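Local coordinates for trans-2-enoyl-CoA reductase [NADH] (Treponema denticola ATCC 35405, PDB 4GGO), which catalyses the NADH-dependent reduction of the carbon-carbon double bond of trans-2-enoyl-CoA substrates such as crotonyl-CoA, a step of bacterial fatty acid synthesis, at residues A[17-22]-A[96-101]; A[72-77]-A[318-323]; A[235-240]-A[342-347]; A[364-367]-A[371-374]. All coordinates share one frame; numbering follows the deposited sequence.

Contact 1 of 4, residues A[17-22]-A[96-101]; sequences LNAHPQ and GWYNNL
P21 lies over one face of the Y98 ring, and this pair carries most of the contact. The CA of P21 sits 4.2 Å from the centroid of the Y98 ring and 21° off its normal, a CH-pi contact displaced toward the rim. Beside it, P21 CB meets Y98 CE1 at 3.9 Å, and P21 CG lies over the CE1-CZ side of that face. Proline and tyrosine run side by side and point the same way. A19 adds its methyl obliquely, CB standing 4.3 Å from Y98 CE2. On the opposite face of the tyrosine is its own neighbour W97, whose CE3 is 3.6 Å above the ring plane near the rim; the phenol therefore has the proline on one side and an indole edge on the other. With CG of Y98 anti to its carbonyl carbon (chi1 -59°), the ring leaves helix 95-110 toward the incoming chain. Its hydroxyl is fixed further out, hydrogen-bonded to F398 O and G93 N, so the C-terminal tail and the approach to helix 95-110 both set where the ring ends. On the other side, H20 holds the N-cap position of helix 21-38, its ND1 bonded to G23 N, which places P21 in the first turn. N99, next to Y98, bonds through ND2 to the backbone O of S59, an NAD(+)-binding residue. The contact seats the N-terminal end of helix 21-38 against the first turns of helix 95-110, which connects strand 77-82 to strand 114-118 of the parallel Rossmann-type sheet.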
loop_
_atom_site.group_PDB
_atom_site.type_symbol
_atom_site.label_atom_id
_atom_site.label_comp_id
_atom_site.label_asym_id
_atom_site.label_seq_id
_atom_site.Cartn_x
_atom_site.Cartn_y
_atom_site.Cartn_z
ATOM N N LEU A 17 -5.637 3.294 17.478
ATOM C CA LEU A 17 -7.044 3.651 17.328
ATOM C C LEU A 17 -7.266 5.068 16.809
ATOM O O LEU A 17 -8.146 5.297 15.982
ATOM C CB LEU A 17 -7.790 3.453 18.652
ATOM C CG LEU A 17 -7.746 2.038 19.234
ATOM C CD1 LEU A 17 -8.679 1.915 20.443
ATOM C CD2 LEU A 17 -8.069 0.995 18.167
ATOM N N ASN A 18 -6.470 6.014 17.293
ATOM C CA ASN A 18 -6.643 7.416 16.921
ATOM C C ASN A 18 -5.635 7.907 15.882
ATOM O O ASN A 18 -4.847 7.128 15.348
ATOM C CB ASN A 18 -6.599 8.305 18.166
ATOM C CG ASN A 18 -5.318 8.139 18.954
ATOM O OD1 ASN A 18 -4.633 7.123 18.840
ATOM N ND2 ASN A 18 -4.987 9.138 19.763
ATOM N N ALA A 19 -5.670 9.205 15.598
ATOM C CA ALA A 19 -4.774 9.794 14.611
ATOM C C ALA A 19 -4.515 11.268 14.900
ATOM O O ALA A 19 -5.380 11.969 15.426
ATOM C CB ALA A 19 -5.340 9.618 13.211
ATOM N N HIS A 20 -3.318 11.730 14.553
ATOM C CA HIS A 20 -2.951 13.127 14.741
ATOM C C HIS A 20 -3.105 13.878 13.422
ATOM O O HIS A 20 -2.397 13.591 12.458
ATOM C CB HIS A 20 -1.511 13.232 15.247
ATOM C CG HIS A 20 -1.215 14.508 15.970
ATOM N ND1 HIS A 20 -0.875 15.673 15.318
ATOM C CD2 HIS A 20 -1.202 14.800 17.292
ATOM C CE1 HIS A 20 -0.667 16.629 16.207
ATOM N NE2 HIS A 20 -0.859 16.125 17.412
ATOM N N PRO A 21 -4.041 14.840 13.376
ATOM C CA PRO A 21 -4.375 15.588 12.157
ATOM C C PRO A 21 -3.174 16.287 11.524
ATOM O O PRO A 21 -2.951 16.146 10.322
ATOM C CB PRO A 21 -5.388 16.625 12.652
ATOM C CG PRO A 21 -5.996 16.004 13.861
ATOM C CD PRO A 21 -4.881 15.245 14.516
ATOM N N GLN A 22 -2.413 17.029 12.322
ATOM C CA GLN A 22 -1.263 17.766 11.805
ATOM C C GLN A 22 -0.129 16.820 11.423
ATOM O O GLN A 22 0.597 17.066 10.460
ATOM C CB GLN A 22 -0.771 18.801 12.820
ATOM C CG GLN A 22 -1.711 19.980 13.027
ATOM C CD GLN A 22 -2.957 19.609 13.807
ATOM O OE1 GLN A 22 -4.070 19.675 13.286
ATOM N NE2 GLN A 22 -2.775 19.213 15.062
ATOM N N GLY A 96 -6.501 8.135 7.016
ATOM C CA GLY A 96 -6.660 8.328 5.587
ATOM C C GLY A 96 -7.505 9.539 5.235
ATOM O O GLY A 96 -7.326 10.145 4.179
ATOM N N TRP A 97 -8.433 9.889 6.122
ATOM C CA TRP A 97 -9.284 11.057 5.921
ATOM C C TRP A 97 -8.438 12.323 5.946
ATOM O O TRP A 97 -8.541 13.165 5.056
ATOM C CB TRP A 97 -10.372 11.122 6.999
ATOM C CG TRP A 97 -11.427 12.161 6.748
ATOM C CD1 TRP A 97 -12.406 12.122 5.799
ATOM C CD2 TRP A 97 -11.618 13.385 7.471
ATOM N NE1 TRP A 97 -13.190 13.249 5.880
ATOM C CE2 TRP A 97 -12.727 14.039 6.898
ATOM C CE3 TRP A 97 -10.956 13.993 8.542
ATOM C CZ2 TRP A 97 -13.189 15.270 7.361
ATOM C CZ3 TRP A 97 -11.417 15.216 9.000
ATOM C CH2 TRP A 97 -12.523 15.841 8.410
ATOM N N TYR A 98 -7.595 12.444 6.966
ATOM C CA TYR A 98 -6.703 13.590 7.094
ATOM C C TYR A 98 -5.690 13.629 5.952
ATOM O O TYR A 98 -5.377 14.701 5.428
ATOM C CB TYR A 98 -5.990 13.571 8.449
ATOM C CG TYR A 98 -6.941 13.607 9.627
ATOM C CD1 TYR A 98 -7.578 14.787 9.993
ATOM C CD2 TYR A 98 -7.205 12.464 10.369
ATOM C CE1 TYR A 98 -8.450 14.827 11.066
ATOM C CE2 TYR A 98 -8.075 12.494 11.444
ATOM C CZ TYR A 98 -8.695 13.678 11.788
ATOM O OH TYR A 98 -9.561 13.715 12.856
ATOM N N ASN A 99 -5.188 12.457 5.569
ATOM C CA ASN A 99 -4.273 12.344 4.438
ATOM C C ASN A 99 -4.891 12.878 3.149
ATOM O O ASN A 99 -4.255 13.635 2.416
ATOM C CB ASN A 99 -3.826 10.894 4.238
ATOM C CG ASN A 99 -2.879 10.419 5.324
ATOM O OD1 ASN A 99 -2.318 11.220 6.072
ATOM N ND2 ASN A 99 -2.686 9.108 5.407
ATOM N N ASN A 100 -6.132 12.481 2.879
ATOM C CA ASN A 100 -6.849 12.957 1.699
ATOM C C ASN A 100 -7.063 14.467 1.718
ATOM O O ASN A 100 -6.970 15.127 0.682
ATOM C CB ASN A 100 -8.197 12.246 1.550
ATOM C CG ASN A 100 -8.051 10.802 1.119
ATOM O OD1 ASN A 100 -7.009 10.397 0.603
ATOM N ND2 ASN A 100 -9.102 10.015 1.321
ATOM N N LEU A 101 -7.359 15.008 2.897
ATOM C CA LEU A 101 -7.537 16.447 3.050
ATOM C C LEU A 101 -6.233 17.176 2.754
ATOM O O LEU A 101 -6.223 18.199 2.071
ATOM C CB LEU A 101 -8.014 16.789 4.463
ATOM C CG LEU A 101 -9.389 16.272 4.887
ATOM C CD1 LEU A 101 -9.736 16.783 6.277
ATOM C CD2 LEU A 101 -10.459 16.670 3.881
#

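Contact 2 of 4, residues A[72-77]-A[318-323]; sequences FGYGAA and LYAERL
Y74 and Y319 meet where two helices come together: Y74 lies in the closing part of helix 61-74, and Y319 in the last turns of helix 311-323. After Y74 the chain turns through G75, whose positive phi of 80° takes it out of helical geometry and on to strand 77-82. The other segment stays helical but widens into a pi-type turn over 319-323, where L323 N bonds to L318 O at 3.0 Å. CG of Y74 is anti to the carbonyl carbon (chi1 -68°), which directs its ring toward helix 311-323. The two tyrosines do not stack squarely. Their planes are 28° apart and slid past each other, with centroids 5.7 Å apart, so the overlap is slight, and the closest approach is Y74 CE2 to Y319 CD2 at 3.6 Å. Y74 CE2 also comes within 3.7 Å of Y319 CB, which brings its ring against the root of the other side chain. Both helices pack on the parallel Rossmann-type sheet: helix 61-74 connects strand 52-56 to strand 77-82 in a beta-alpha-beta crossover, while L318 and L323 rest on strands 227-233 and 338-339. Beyond the ring, the hydroxyl of Y74 reaches over the backbone of the second helix, with OH 3.7 Å from A320 N and 4.1 Å from A320 CB. Y319 turns its ring back onto T69 and A70 of helix 61-74, and Y74 is bordered by I39, A49 and P50.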
loop_
_atom_site.group_PDB
_atom_site.type_symbol
_atom_site.label_atom_id
_atom_site.label_comp_id
_atom_site.label_asym_id
_atom_site.label_seq_id
_atom_site.Cartn_x
_atom_site.Cartn_y
_atom_site.Cartn_z
ATOM N N PHE A 72 2.473 15.044 -7.988
ATOM C CA PHE A 72 3.517 16.016 -7.676
ATOM C C PHE A 72 4.861 15.711 -8.329
ATOM O O PHE A 72 5.793 16.510 -8.248
ATOM C CB PHE A 72 3.667 16.169 -6.162
ATOM C CG PHE A 72 2.422 16.661 -5.486
ATOM C CD1 PHE A 72 2.085 18.004 -5.517
ATOM C CD2 PHE A 72 1.577 15.778 -4.833
ATOM C CE1 PHE A 72 0.935 18.458 -4.900
ATOM C CE2 PHE A 72 0.427 16.228 -4.214
ATOM C CZ PHE A 72 0.105 17.570 -4.248
ATOM N N GLY A 73 4.954 14.559 -8.983
ATOM C CA GLY A 73 6.156 14.203 -9.713
ATOM C C GLY A 73 5.979 14.395 -11.206
ATOM O O GLY A 73 6.911 14.790 -11.908
ATOM N N TYR A 74 4.774 14.123 -11.695
ATOM C CA TYR A 74 4.512 14.161 -13.129
ATOM C C TYR A 74 3.459 15.193 -13.531
ATOM O O TYR A 74 3.281 15.473 -14.716
ATOM C CB TYR A 74 4.130 12.768 -13.637
ATOM C CG TYR A 74 5.272 11.776 -13.584
ATOM C CD1 TYR A 74 6.158 11.651 -14.647
ATOM C CD2 TYR A 74 5.470 10.973 -12.467
ATOM C CE1 TYR A 74 7.206 10.750 -14.603
ATOM C CE2 TYR A 74 6.516 10.070 -12.413
ATOM C CZ TYR A 74 7.381 9.963 -13.484
ATOM O OH TYR A 74 8.422 9.066 -13.438
ATOM N N GLY A 75 2.769 15.758 -12.545
ATOM C CA GLY A 75 1.778 16.789 -12.804
ATOM C C GLY A 75 0.450 16.231 -13.278
ATOM O O GLY A 75 -0.361 16.947 -13.865
ATOM N N ALA A 76 0.222 14.948 -13.014
ATOM C CA ALA A 76 -0.970 14.268 -13.508
ATOM C C ALA A 76 -2.235 14.660 -12.755
ATOM O O ALA A 76 -2.188 15.032 -11.582
ATOM C CB ALA A 76 -0.779 12.759 -13.459
ATOM N N ALA A 77 -3.366 14.579 -13.447
ATOM C CA ALA A 77 -4.664 14.723 -12.810
ATOM C C ALA A 77 -5.017 13.388 -12.169
ATOM O O ALA A 77 -4.861 12.336 -12.790
ATOM C CB ALA A 77 -5.713 15.118 -13.833
ATOM N N LEU A 318 9.290 2.962 -8.780
ATOM C CA LEU A 318 8.366 2.239 -9.650
ATOM C C LEU A 318 8.013 3.045 -10.900
ATOM O O LEU A 318 8.073 2.530 -12.014
ATOM C CB LEU A 318 7.087 1.882 -8.890
ATOM C CG LEU A 318 5.953 1.270 -9.718
ATOM C CD1 LEU A 318 6.335 -0.111 -10.235
ATOM C CD2 LEU A 318 4.668 1.209 -8.904
ATOM N N TYR A 319 7.644 4.308 -10.709
ATOM C CA TYR A 319 7.294 5.183 -11.824
ATOM C C TYR A 319 8.496 5.443 -12.729
ATOM O O TYR A 319 8.414 5.305 -13.950
ATOM C CB TYR A 319 6.755 6.519 -11.307
ATOM C CG TYR A 319 5.270 6.544 -10.998
ATOM C CD1 TYR A 319 4.751 5.863 -9.904
ATOM C CD2 TYR A 319 4.392 7.277 -11.787
ATOM C CE1 TYR A 319 3.392 5.898 -9.617
ATOM C CE2 TYR A 319 3.036 7.318 -11.509
ATOM C CZ TYR A 319 2.542 6.627 -10.421
ATOM O OH TYR A 319 1.193 6.669 -10.141
ATOM N N ALA A 320 9.614 5.816 -12.117
ATOM C CA ALA A 320 10.790 6.247 -12.863
ATOM C C ALA A 320 11.566 5.102 -13.513
ATOM O O ALA A 320 12.131 5.266 -14.594
ATOM C CB ALA A 320 11.707 7.061 -11.964
ATOM N N GLU A 321 11.592 3.945 -12.857
ATOM C CA GLU A 321 12.454 2.850 -13.295
ATOM C C GLU A 321 11.708 1.611 -13.793
ATOM O O GLU A 321 12.333 0.599 -14.109
ATOM C CB GLU A 321 13.427 2.462 -12.179
ATOM C CG GLU A 321 14.511 3.491 -11.903
ATOM C CD GLU A 321 15.653 3.418 -12.900
ATOM O OE1 GLU A 321 16.681 2.781 -12.583
ATOM O OE2 GLU A 321 15.524 3.994 -14.000
ATOM N N ARG A 322 10.382 1.684 -13.855
ATOM C CA ARG A 322 9.587 0.579 -14.391
ATOM C C ARG A 322 8.547 1.065 -15.397
ATOM O O ARG A 322 8.561 0.667 -16.561
ATOM C CB ARG A 322 8.889 -0.199 -13.270
ATOM C CG ARG A 322 9.818 -0.874 -12.274
ATOM C CD ARG A 322 10.633 -1.985 -12.921
ATOM N NE ARG A 322 11.328 -2.795 -11.924
ATOM C CZ ARG A 322 12.473 -2.448 -11.349
ATOM N NH1 ARG A 322 13.057 -1.303 -11.669
ATOM N NH2 ARG A 322 13.036 -3.245 -10.449
ATOM N N LEU A 323 7.646 1.929 -14.938
ATOM C CA LEU A 323 6.526 2.375 -15.758
ATOM C C LEU A 323 6.943 3.368 -16.839
ATOM O O LEU A 323 6.570 3.223 -18.003
ATOM C CB LEU A 323 5.432 2.989 -14.880
ATOM C CG LEU A 323 4.894 2.113 -13.746
ATOM C CD1 LEU A 323 3.794 2.840 -12.986
ATOM C CD2 LEU A 323 4.393 0.782 -14.286
#

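Contact 3 of 4, residues A[235-240]-A[342-347]; sequences IGPEAT and DWELEE
L345 reaches across to the loop at G236 and P237, and its side chain can be followed outward. From CB, CG is set anti to the carbonyl carbon (chi1 -65°), which swings the branch toward the other loop although the first bond runs along it. Of the two methyls, CD2 does the touching: it lies 3.8 Å from G236 O and 4.3 Å from P237 CA. That carbonyl oxygen also accepts a hydrogen bond from R245 NH1, so the methyl rests against an oxygen that already has a polar partner. Both loops follow strands of the parallel Rossmann-type sheet, 227-233 and 338-339, and lead into helices 241-244 and 347-359; the first joins substrate-binding Y234 to the region of Y244, the probable proton donor. E344, next to L345, approaches the same loop with an extended chain, CG anti to the backbone N (chi1 167°), and its OE2 stands 4.4 Å from P237 CD. This oxygen is hydrogen-bonded to the hydroxyls of Y294 and of substrate-binding Y234, while OE1 takes the backbone N of G279.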
loop_
_atom_site.group_PDB
_atom_site.type_symbol
_atom_site.label_atom_id
_atom_site.label_comp_id
_atom_site.label_asym_id
_atom_site.label_seq_id
_atom_site.Cartn_x
_atom_site.Cartn_y
_atom_site.Cartn_z
ATOM N N ILE A 235 5.538 -11.062 -2.035
ATOM C CA ILE A 235 5.971 -12.451 -2.110
ATOM C C ILE A 235 6.693 -12.853 -0.825
ATOM O O ILE A 235 6.453 -13.930 -0.278
ATOM C CB ILE A 235 6.864 -12.694 -3.346
ATOM C CG1 ILE A 235 6.013 -12.679 -4.617
ATOM C CG2 ILE A 235 7.600 -14.016 -3.233
ATOM C CD1 ILE A 235 6.805 -12.894 -5.887
ATOM N N GLY A 236 7.568 -11.977 -0.344
ATOM C CA GLY A 236 8.219 -12.179 0.937
ATOM C C GLY A 236 9.368 -13.167 0.927
ATOM O O GLY A 236 9.649 -13.795 -0.094
ATOM N N PRO A 237 10.039 -13.312 2.081
ATOM C CA PRO A 237 11.202 -14.188 2.246
ATOM C C PRO A 237 10.799 -15.650 2.401
ATOM O O PRO A 237 9.610 -15.961 2.499
ATOM C CB PRO A 237 11.814 -13.687 3.553
ATOM C CG PRO A 237 10.634 -13.233 4.341
ATOM C CD PRO A 237 9.693 -12.618 3.335
ATOM N N GLU A 238 11.794 -16.531 2.428
ATOM C CA GLU A 238 11.569 -17.962 2.595
ATOM C C GLU A 238 10.841 -18.288 3.894
ATOM O O GLU A 238 10.023 -19.207 3.940
ATOM C CB GLU A 238 12.901 -18.713 2.560
ATOM C CG GLU A 238 13.534 -18.787 1.184
ATOM C CD GLU A 238 12.777 -19.713 0.254
ATOM O OE1 GLU A 238 12.749 -19.441 -0.966
ATOM O OE2 GLU A 238 12.213 -20.714 0.745
ATOM N N ALA A 239 11.140 -17.528 4.942
ATOM C CA ALA A 239 10.621 -17.803 6.280
ATOM C C ALA A 239 9.101 -17.702 6.385
ATOM O O ALA A 239 8.495 -18.312 7.268
ATOM C CB ALA A 239 11.283 -16.886 7.301
ATOM N N THR A 240 8.486 -16.934 5.492
ATOM C CA THR A 240 7.045 -16.710 5.557
ATOM C C THR A 240 6.291 -17.309 4.373
ATOM O O THR A 240 5.141 -16.950 4.119
ATOM C CB THR A 240 6.713 -15.207 5.652
ATOM O OG1 THR A 240 7.234 -14.526 4.505
ATOM C CG2 THR A 240 7.315 -14.608 6.911
ATOM N N ASP A 342 12.960 -6.310 -5.513
ATOM C CA ASP A 342 14.214 -6.878 -5.996
ATOM C C ASP A 342 15.397 -6.572 -5.077
ATOM O O ASP A 342 16.318 -7.376 -4.960
ATOM C CB ASP A 342 14.499 -6.430 -7.435
ATOM C CG ASP A 342 14.407 -4.924 -7.614
ATOM O OD1 ASP A 342 13.800 -4.248 -6.758
ATOM O OD2 ASP A 342 14.939 -4.416 -8.623
ATOM N N TRP A 343 15.367 -5.416 -4.422
ATOM C CA TRP A 343 16.412 -5.067 -3.465
ATOM C C TRP A 343 16.241 -5.858 -2.168
ATOM O O TRP A 343 17.220 -6.267 -1.549
ATOM C CB TRP A 343 16.404 -3.566 -3.169
ATOM C CG TRP A 343 16.742 -2.708 -4.355
ATOM C CD1 TRP A 343 17.090 -3.132 -5.606
ATOM C CD2 TRP A 343 16.769 -1.278 -4.394
ATOM N NE1 TRP A 343 17.328 -2.051 -6.423
ATOM C CE2 TRP A 343 17.137 -0.901 -5.703
ATOM C CE3 TRP A 343 16.518 -0.276 -3.450
ATOM C CZ2 TRP A 343 17.258 0.432 -6.090
ATOM C CZ3 TRP A 343 16.638 1.047 -3.838
ATOM C CH2 TRP A 343 17.006 1.389 -5.144
ATOM N N GLU A 344 14.991 -6.066 -1.763
ATOM C CA GLU A 344 14.699 -6.843 -0.563
ATOM C C GLU A 344 15.134 -8.294 -0.722
ATOM O O GLU A 344 15.733 -8.877 0.183
ATOM C CB GLU A 344 13.205 -6.789 -0.223
ATOM C CG GLU A 344 12.782 -7.824 0.819
ATOM C CD GLU A 344 11.330 -7.687 1.237
ATOM O OE1 GLU A 344 10.685 -6.703 0.827
ATOM O OE2 GLU A 344 10.834 -8.561 1.982
ATOM N N LEU A 345 14.834 -8.874 -1.878
ATOM C CA LEU A 345 15.088 -10.293 -2.097
ATOM C C LEU A 345 16.450 -10.571 -2.724
ATOM O O LEU A 345 16.702 -11.679 -3.200
ATOM C CB LEU A 345 13.974 -10.921 -2.934
ATOM C CG LEU A 345 12.598 -10.953 -2.267
ATOM C CD1 LEU A 345 11.579 -11.615 -3.179
ATOM C CD2 LEU A 345 12.670 -11.671 -0.923
ATOM N N GLU A 346 17.321 -9.564 -2.724
ATOM C CA GLU A 346 18.717 -9.774 -3.091
ATOM C C GLU A 346 19.312 -10.817 -2.161
ATOM O O GLU A 346 19.002 -10.840 -0.972
ATOM C CB GLU A 346 19.518 -8.481 -2.960
ATOM C CG GLU A 346 19.391 -7.525 -4.118
ATOM C CD GLU A 346 20.133 -6.230 -3.860
ATOM O OE1 GLU A 346 21.123 -6.258 -3.099
ATOM O OE2 GLU A 346 19.724 -5.185 -4.408
ATOM N N GLU A 347 20.161 -11.680 -2.707
ATOM C CA GLU A 347 20.778 -12.745 -1.928
ATOM C C GLU A 347 21.574 -12.200 -0.746
ATOM O O GLU A 347 21.488 -12.725 0.363
ATOM C CB GLU A 347 21.679 -13.604 -2.816
ATOM C CG GLU A 347 22.290 -14.794 -2.093
ATOM C CD GLU A 347 23.341 -15.504 -2.914
ATOM O OE1 GLU A 347 23.030 -15.936 -4.043
ATOM O OE2 GLU A 347 24.481 -15.637 -2.424
#

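Contact 4 of 4, residues A[364-367]-A[371-374]; sequences NAES and LAGY
L371, E366 and A365 account for most of the buried surface here, with the leucine lodged against the other two. L371 CD1 meets the methyl of A365, CB to CD1 at 3.9 Å. The E366 side chain crosses that of L371 at a slant: its CG is anti to the backbone N (chi1 -177°), and a bend at chi2 of 69° folds the carboxylate back over the leucine, so that OE1 comes to 3.3 Å from L371 CB and 3.5 Å from L371 CD1. The other oxygen, OE2, turns to the next residue and passes 4.1 Å from A372 CB. The principal polar partner of the E366 carboxylate is R375, which forms a salt bridge to OE2 and would help hold the group in this folded position. A water completes the link between the two backbones: it accepts a hydrogen bond from A372 N at 2.9 Å and lies 3.0 Å from E366 O, to which it can donate, with a weak bond to E366 OE2 as a further possibility. Only three residues separate the segments, making a tight corner between two consecutive helices, 365-368 and 371-380. L371 in turn packs on A296 of helix 291-305, and Y374, one turn on, lies against P292 and L295 of that helix and against NAD(+)-binding V281.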
loop_
_atom_site.group_PDB
_atom_site.type_symbol
_atom_site.label_atom_id
_atom_site.label_comp_id
_atom_site.label_asym_id
_atom_site.label_seq_id
_atom_site.Cartn_x
_atom_site.Cartn_y
_atom_site.Cartn_z
ATOM N N ASN A 364 19.215 -8.074 23.142
ATOM C CA ASN A 364 19.891 -7.371 22.052
ATOM C C ASN A 364 18.976 -6.836 20.949
ATOM O O ASN A 364 19.444 -6.182 20.017
ATOM C CB ASN A 364 20.994 -8.251 21.442
ATOM C CG ASN A 364 20.449 -9.510 20.777
ATOM O OD1 ASN A 364 19.264 -9.602 20.452
ATOM N ND2 ASN A 364 21.322 -10.487 20.571
ATOM N N ALA A 365 17.680 -7.125 21.061
ATOM C CA ALA A 365 16.714 -6.810 20.007
ATOM C C ALA A 365 16.749 -5.351 19.556
ATOM O O ALA A 365 16.805 -5.064 18.359
ATOM C CB ALA A 365 15.309 -7.199 20.443
ATOM N N GLU A 366 16.723 -4.435 20.519
ATOM C CA GLU A 366 16.742 -3.007 20.223
ATOM C C GLU A 366 18.043 -2.603 19.532
ATOM O O GLU A 366 18.068 -1.666 18.732
ATOM C CB GLU A 366 16.550 -2.197 21.509
ATOM C CG GLU A 366 16.477 -0.690 21.305
ATOM C CD GLU A 366 15.211 -0.252 20.597
ATOM O OE1 GLU A 366 14.209 -0.997 20.644
ATOM O OE2 GLU A 366 15.216 0.841 19.992
ATOM N N SER A 367 19.117 -3.323 19.836
ATOM C CA SER A 367 20.431 -3.025 19.275
ATOM C C SER A 367 20.679 -3.754 17.954
ATOM O O SER A 367 21.257 -3.191 17.025
ATOM C CB SER A 367 21.531 -3.377 20.280
ATOM O OG SER A 367 22.814 -3.097 19.752
ATOM N N LEU A 371 14.141 -1.789 15.655
ATOM C CA LEU A 371 12.870 -1.674 16.354
ATOM C C LEU A 371 12.424 -0.217 16.381
ATOM O O LEU A 371 11.230 0.075 16.378
ATOM C CB LEU A 371 12.982 -2.221 17.778
ATOM C CG LEU A 371 13.230 -3.725 17.909
ATOM C CD1 LEU A 371 13.201 -4.149 19.370
ATOM C CD2 LEU A 371 12.210 -4.512 17.099
ATOM N N ALA A 372 13.394 0.690 16.403
ATOM C CA ALA A 372 13.115 2.121 16.368
ATOM C C ALA A 372 12.445 2.510 15.055
ATOM O O ALA A 372 11.458 3.247 15.046
ATOM C CB ALA A 372 14.396 2.917 16.567
ATOM N N GLY A 373 12.987 2.012 13.948
ATOM C CA GLY A 373 12.413 2.260 12.639
ATOM C C GLY A 373 11.024 1.662 12.510
ATOM O O GLY A 373 10.146 2.242 11.872
ATOM N N TYR A 374 10.827 0.499 13.122
ATOM C CA TYR A 374 9.532 -0.173 13.093
ATOM C C TYR A 374 8.489 0.649 13.841
ATOM O O TYR A 374 7.375 0.842 13.352
ATOM C CB TYR A 374 9.637 -1.571 13.706
ATOM C CG TYR A 374 8.476 -2.488 13.379
ATOM C CD1 TYR A 374 7.237 -2.318 13.986
ATOM C CD2 TYR A 374 8.623 -3.532 12.476
ATOM C CE1 TYR A 374 6.176 -3.153 13.695
ATOM C CE2 TYR A 374 7.567 -4.375 12.178
ATOM C CZ TYR A 374 6.346 -4.181 12.792
ATOM O OH TYR A 374 5.289 -5.014 12.503
HETATM O O HOH W 1 16.038 0.140 17.495
#

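In the fold
Contacts 1 and 2 cross along the chain, as do contacts 2 and 3, while contact 4 comes last, near the C-terminus. Contacts 1 and 2, with centres about 25 Å apart, involve helices 95-110 and 61-74, both connections between strands of the one seven-stranded parallel sheet. Contact 3 sits beyond strands 227-233 and 338-339 of that sheet, on the opposite side of the chain's centre from contact 1, about 32 Å between centres. It touches contact 2 through the salt bridge from R322 to D342. Contacts 3 and 4 have centres about 20 Å apart, and helix 291-305 borders both. Contacts 1 to 3 thus join parts distant in sequence around the NADH-binding sheet, whereas contact 4 is a local corner packed on helix 291-305.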